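PDB 3X44: O-ureido-L-serine synthase from Streptomyces lavendulae, which catalyses the pyridoxal phosphate-dependent addition of hydroxyurea to O-acetyl-L-serine, giving O-ureido-L-serine for D-cycloserine biosynthesis, and also makes L-cysteine from sulfide. Local coordinates for residues Leu201-Leu209 with His217-Val227. The protein carries 1 engineered substitution. Numbering follows the deposited sequence.
Sequences LEPSNAAML and HQIQGLAPNFV. With PUS ((E)-O-(carbamoylamino)-N-({3-hydroxy-2-methyl-5-[(phosphonooxy)methyl]pyridin-4-yl}methylidene)-L-serine), chain C.
Pro-203 sets CG over one face of the His-217 imidazole. In this CH-pi contact Pro-203 CG lies 3.9 Å from the His-217 ring centroid, 16° off the normal. The same proline touches Ile-219 CD1 through CB, and Pro-203 CD meets Ala-223 CB at 3.6 Å. Ala-206 CB packs against Ala-223 CB at 3.7 Å and also reaches His-217 CD2. Asn-205 ND2 meets His-217 CB, the side chains crossing at about a right angle; ND2 also bonds weakly to Glu-244 OE2. Met-208 CG, anti to the backbone N (chi1 -170°), lies near Pro-224 O and Phe-226 N, and the bent chain brings SD near Asn-225 C.

No hydrogen bond joins the two segments. The imidazole is held within its own loop: His-217 ND1 accepts from Ile-219 N at 3.1 Å, and NE2 gives a weak bond to Leu-222 O. Asn-225 OD1 is hydrogen-bonded to Lys-122 N and ND2 to Leu-119 O.

The type II turn from Ile-219 to Leu-222 faces the bound PUS. Gly-221 O accepts from PUS NZ2 at 2.9 Å, and Leu-222 CD2 lies 3.4 Å from PUS C6. The contact thus backs an active-site loop of a fold-type II pyridoxal phosphate enzyme against the end of strand 197-203 and the turn that follows it.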
loop_
_atom_site.group_PDB
_atom_site.type_symbol
_atom_site.label_atom_id
_atom_site.label_comp_id
_atom_site.label_asym_id
_atom_site.label_seq_id
_atom_site.Cartn_x
_atom_site.Cartn_y
_atom_site.Cartn_z
ATOM N N LEU A 201 1.743 11.890 -28.519
ATOM C CA LEU A 201 2.269 13.115 -29.094
ATOM C C LEU A 201 3.730 12.972 -29.488
ATOM O O LEU A 201 4.435 12.089 -29.000
ATOM C CB LEU A 201 2.113 14.274 -28.102
ATOM C CG LEU A 201 2.801 14.101 -26.747
ATOM C CD1 LEU A 201 4.183 14.734 -26.787
ATOM C CD2 LEU A 201 1.953 14.744 -25.660
ATOM N N GLU A 202 4.167 13.840 -30.393
ATOM C CA GLU A 202 5.547 13.872 -30.844
ATOM C C GLU A 202 5.948 15.343 -30.784
ATOM O O GLU A 202 5.085 16.224 -30.783
ATOM C CB GLU A 202 5.668 13.388 -32.293
ATOM C CG GLU A 202 4.824 12.189 -32.652
ATOM C CD GLU A 202 5.123 11.701 -34.062
ATOM O OE1 GLU A 202 6.183 11.067 -34.256
ATOM O OE2 GLU A 202 4.306 11.958 -34.976
ATOM N N PRO A 203 7.257 15.627 -30.702
ATOM C CA PRO A 203 7.664 17.035 -30.652
ATOM C C PRO A 203 7.346 17.674 -32.001
ATOM O O PRO A 203 7.454 17.017 -33.041
ATOM C CB PRO A 203 9.173 16.979 -30.381
ATOM C CG PRO A 203 9.445 15.557 -29.920
ATOM C CD PRO A 203 8.408 14.712 -30.618
ATOM N N SER A 204 6.940 18.941 -31.983
ATOM C CA SER A 204 6.606 19.657 -33.212
ATOM C C SER A 204 7.724 19.525 -34.240
ATOM O O SER A 204 7.467 19.429 -35.438
ATOM C CB SER A 204 6.390 21.147 -32.928
ATOM O OG SER A 204 5.251 21.370 -32.116
ATOM N N ASN A 205 8.964 19.528 -33.757
ATOM C CA ASN A 205 10.127 19.444 -34.636
ATOM C C ASN A 205 10.686 18.035 -34.850
ATOM O O ASN A 205 11.758 17.870 -35.430
ATOM C CB ASN A 205 11.241 20.371 -34.123
ATOM C CG ASN A 205 11.404 20.329 -32.608
ATOM O OD1 ASN A 205 10.564 19.790 -31.887
ATOM N ND2 ASN A 205 12.497 20.910 -32.119
ATOM N N ALA A 206 9.964 17.019 -34.398
ATOM C CA ALA A 206 10.434 15.649 -34.580
ATOM C C ALA A 206 9.271 14.688 -34.780
ATOM O O ALA A 206 9.184 13.644 -34.125
ATOM C CB ALA A 206 11.285 15.221 -33.385
ATOM N N ALA A 207 8.374 15.049 -35.693
ATOM C CA ALA A 207 7.211 14.222 -35.996
ATOM C C ALA A 207 7.648 13.099 -36.933
ATOM O O ALA A 207 7.320 13.092 -38.124
ATOM C CB ALA A 207 6.129 15.067 -36.644
ATOM N N MET A 208 8.406 12.163 -36.374
ATOM C CA MET A 208 8.929 11.021 -37.115
ATOM C C MET A 208 7.833 10.063 -37.582
ATOM O O MET A 208 7.827 9.631 -38.733
ATOM C CB MET A 208 9.941 10.270 -36.239
ATOM C CG MET A 208 10.751 9.200 -36.959
ATOM S SD MET A 208 11.885 9.892 -38.177
ATOM C CE MET A 208 11.143 9.331 -39.671
ATOM N N LEU A 209 6.907 9.733 -36.691
ATOM C CA LEU A 209 5.827 8.809 -37.020
ATOM C C LEU A 209 4.742 9.433 -37.890
ATOM O O LEU A 209 4.226 8.790 -38.806
ATOM C CB LEU A 209 5.200 8.269 -35.733
ATOM C CG LEU A 209 4.162 7.154 -35.843
ATOM C CD1 LEU A 209 4.757 5.946 -36.570
ATOM C CD2 LEU A 209 3.709 6.762 -34.445
ATOM N N HIS A 217 16.015 17.906 -30.826
ATOM C CA HIS A 217 15.016 18.731 -30.151
ATOM C C HIS A 217 15.275 18.784 -28.650
ATOM O O HIS A 217 16.137 18.068 -28.137
ATOM C CB HIS A 217 13.619 18.170 -30.413
ATOM C CG HIS A 217 13.450 16.762 -29.937
ATOM N ND1 HIS A 217 12.949 16.456 -28.689
ATOM C CD2 HIS A 217 13.786 15.582 -30.509
ATOM C CE1 HIS A 217 12.988 15.148 -28.513
ATOM N NE2 HIS A 217 13.492 14.595 -29.602
ATOM N N GLN A 218 14.507 19.612 -27.949
ATOM C CA GLN A 218 14.699 19.789 -26.517
ATOM C C GLN A 218 13.826 18.972 -25.569
ATOM O O GLN A 218 13.950 19.106 -24.352
ATOM C CB GLN A 218 14.574 21.271 -26.180
ATOM C CG GLN A 218 15.479 22.131 -27.038
ATOM C CD GLN A 218 15.745 23.486 -26.434
ATOM O OE1 GLN A 218 16.534 23.618 -25.497
ATOM N NE2 GLN A 218 15.087 24.507 -26.969
ATOM N N ILE A 219 12.941 18.133 -26.096
ATOM C CA ILE A 219 12.117 17.339 -25.192
ATOM C C ILE A 219 12.820 16.011 -24.931
ATOM O O ILE A 219 12.375 14.945 -25.355
ATOM C CB ILE A 219 10.691 17.110 -25.738
ATOM C CG1 ILE A 219 10.091 18.438 -26.206
ATOM C CG2 ILE A 219 9.813 16.567 -24.635
ATOM C CD1 ILE A 219 8.689 18.325 -26.778
ATOM N N GLN A 220 13.932 16.117 -24.210
ATOM C CA GLN A 220 14.788 14.991 -23.861
ATOM C C GLN A 220 14.043 13.719 -23.489
ATOM O O GLN A 220 13.180 13.718 -22.611
ATOM C CB GLN A 220 15.742 15.405 -22.730
ATOM C CG GLN A 220 16.398 16.764 -22.966
ATOM C CD GLN A 220 17.774 16.902 -22.326
ATOM O OE1 GLN A 220 18.393 15.918 -21.926
ATOM N NE2 GLN A 220 18.256 18.133 -22.227
ATOM N N GLY A 221 14.386 12.633 -24.174
ATOM C CA GLY A 221 13.753 11.362 -23.891
ATOM C C GLY A 221 12.805 10.926 -24.991
ATOM O O GLY A 221 12.547 9.735 -25.159
ATOM N N LEU A 222 12.296 11.888 -25.752
ATOM C CA LEU A 222 11.361 11.575 -26.828
ATOM C C LEU A 222 11.959 11.566 -28.221
ATOM O O LEU A 222 13.079 12.040 -28.461
ATOM C CB LEU A 222 10.206 12.581 -26.854
ATOM C CG LEU A 222 9.476 12.919 -25.556
ATOM C CD1 LEU A 222 8.357 13.906 -25.852
ATOM C CD2 LEU A 222 8.917 11.649 -24.944
ATOM N N ALA A 223 11.161 11.012 -29.126
ATOM C CA ALA A 223 11.433 10.947 -30.545
ATOM C C ALA A 223 12.821 10.616 -31.075
ATOM O O ALA A 223 13.595 11.512 -31.424
ATOM C CB ALA A 223 10.950 12.241 -31.185
ATOM N N PRO A 224 13.162 9.321 -31.130
ATOM C CA PRO A 224 14.474 8.926 -31.656
ATOM C C PRO A 224 14.351 9.105 -33.181
ATOM O O PRO A 224 13.235 9.220 -33.697
ATOM C CB PRO A 224 14.588 7.464 -31.251
ATOM C CG PRO A 224 13.166 6.989 -31.224
ATOM C CD PRO A 224 12.386 8.158 -30.665
ATOM N N ASN A 225 15.464 9.132 -33.910
ATOM C CA ASN A 225 15.373 9.331 -35.358
ATOM C C ASN A 225 15.103 8.068 -36.180
ATOM O O ASN A 225 15.757 7.819 -37.194
ATOM C CB ASN A 225 16.626 10.045 -35.885
ATOM C CG ASN A 225 17.917 9.397 -35.423
ATOM O OD1 ASN A 225 17.932 8.615 -34.473
ATOM N ND2 ASN A 225 19.015 9.726 -36.101
ATOM N N PHE A 226 14.126 7.286 -35.731
ATOM C CA PHE A 226 13.702 6.062 -36.409
ATOM C C PHE A 226 12.442 5.561 -35.703
ATOM O O PHE A 226 12.119 6.019 -34.599
ATOM C CB PHE A 226 14.804 4.986 -36.369
ATOM C CG PHE A 226 15.277 4.633 -34.976
ATOM C CD1 PHE A 226 16.475 5.145 -34.482
ATOM C CD2 PHE A 226 14.523 3.789 -34.159
ATOM C CE1 PHE A 226 16.921 4.825 -33.186
ATOM C CE2 PHE A 226 14.958 3.465 -32.868
ATOM C CZ PHE A 226 16.161 3.986 -32.383
ATOM N N VAL A 227 11.712 4.650 -36.343
ATOM C CA VAL A 227 10.504 4.095 -35.735
ATOM C C VAL A 227 10.927 2.821 -34.996
ATOM O O VAL A 227 11.378 1.852 -35.618
ATOM C CB VAL A 227 9.435 3.743 -36.793
ATOM C CG1 VAL A 227 8.194 3.182 -36.108
ATOM C CG2 VAL A 227 9.080 4.979 -37.612
HETATM N N PUS C . 13.818 7.413 -22.360
HETATM C CA PUS C . 14.660 6.306 -22.971
HETATM C CB PUS C . 14.597 6.331 -24.539
HETATM O OG PUS C . 15.089 7.651 -25.051
HETATM N ND PUS C . 15.733 7.503 -26.337
HETATM C CE PUS C . 15.282 8.213 -27.396
HETATM N NZ2 PUS C . 14.042 8.735 -27.382
HETATM O OZ1 PUS C . 15.981 8.377 -28.344
HETATM C C PUS C . 16.122 6.486 -22.510
HETATM O O PUS C . 16.352 7.117 -21.516
HETATM O OT PUS C . 17.027 5.994 -23.141
HETATM C C2 PUS C . 11.370 10.752 -20.735
HETATM C C3 PUS C . 12.204 9.603 -21.133
HETATM C C4 PUS C . 11.641 8.600 -22.044
HETATM C C5 PUS C . 10.257 8.762 -22.505
HETATM C C6 PUS C . 9.501 9.936 -22.044
HETATM C C2A PUS C . 11.927 11.820 -19.837
HETATM C C4A PUS C . 12.506 7.508 -22.634
HETATM C C5A PUS C . 9.609 7.755 -23.443
HETATM N N1 PUS C . 10.077 10.863 -21.203
HETATM O O3 PUS C . 13.438 9.451 -20.615
HETATM O O1P PUS C . 10.585 4.920 -24.000
HETATM O O2P PUS C . 8.597 4.230 -22.924
HETATM O O3P PUS C . 8.476 5.631 -24.841
HETATM O O4P PUS C . 9.295 6.511 -22.732
HETATM P P PUS C . 9.241 5.322 -23.632
#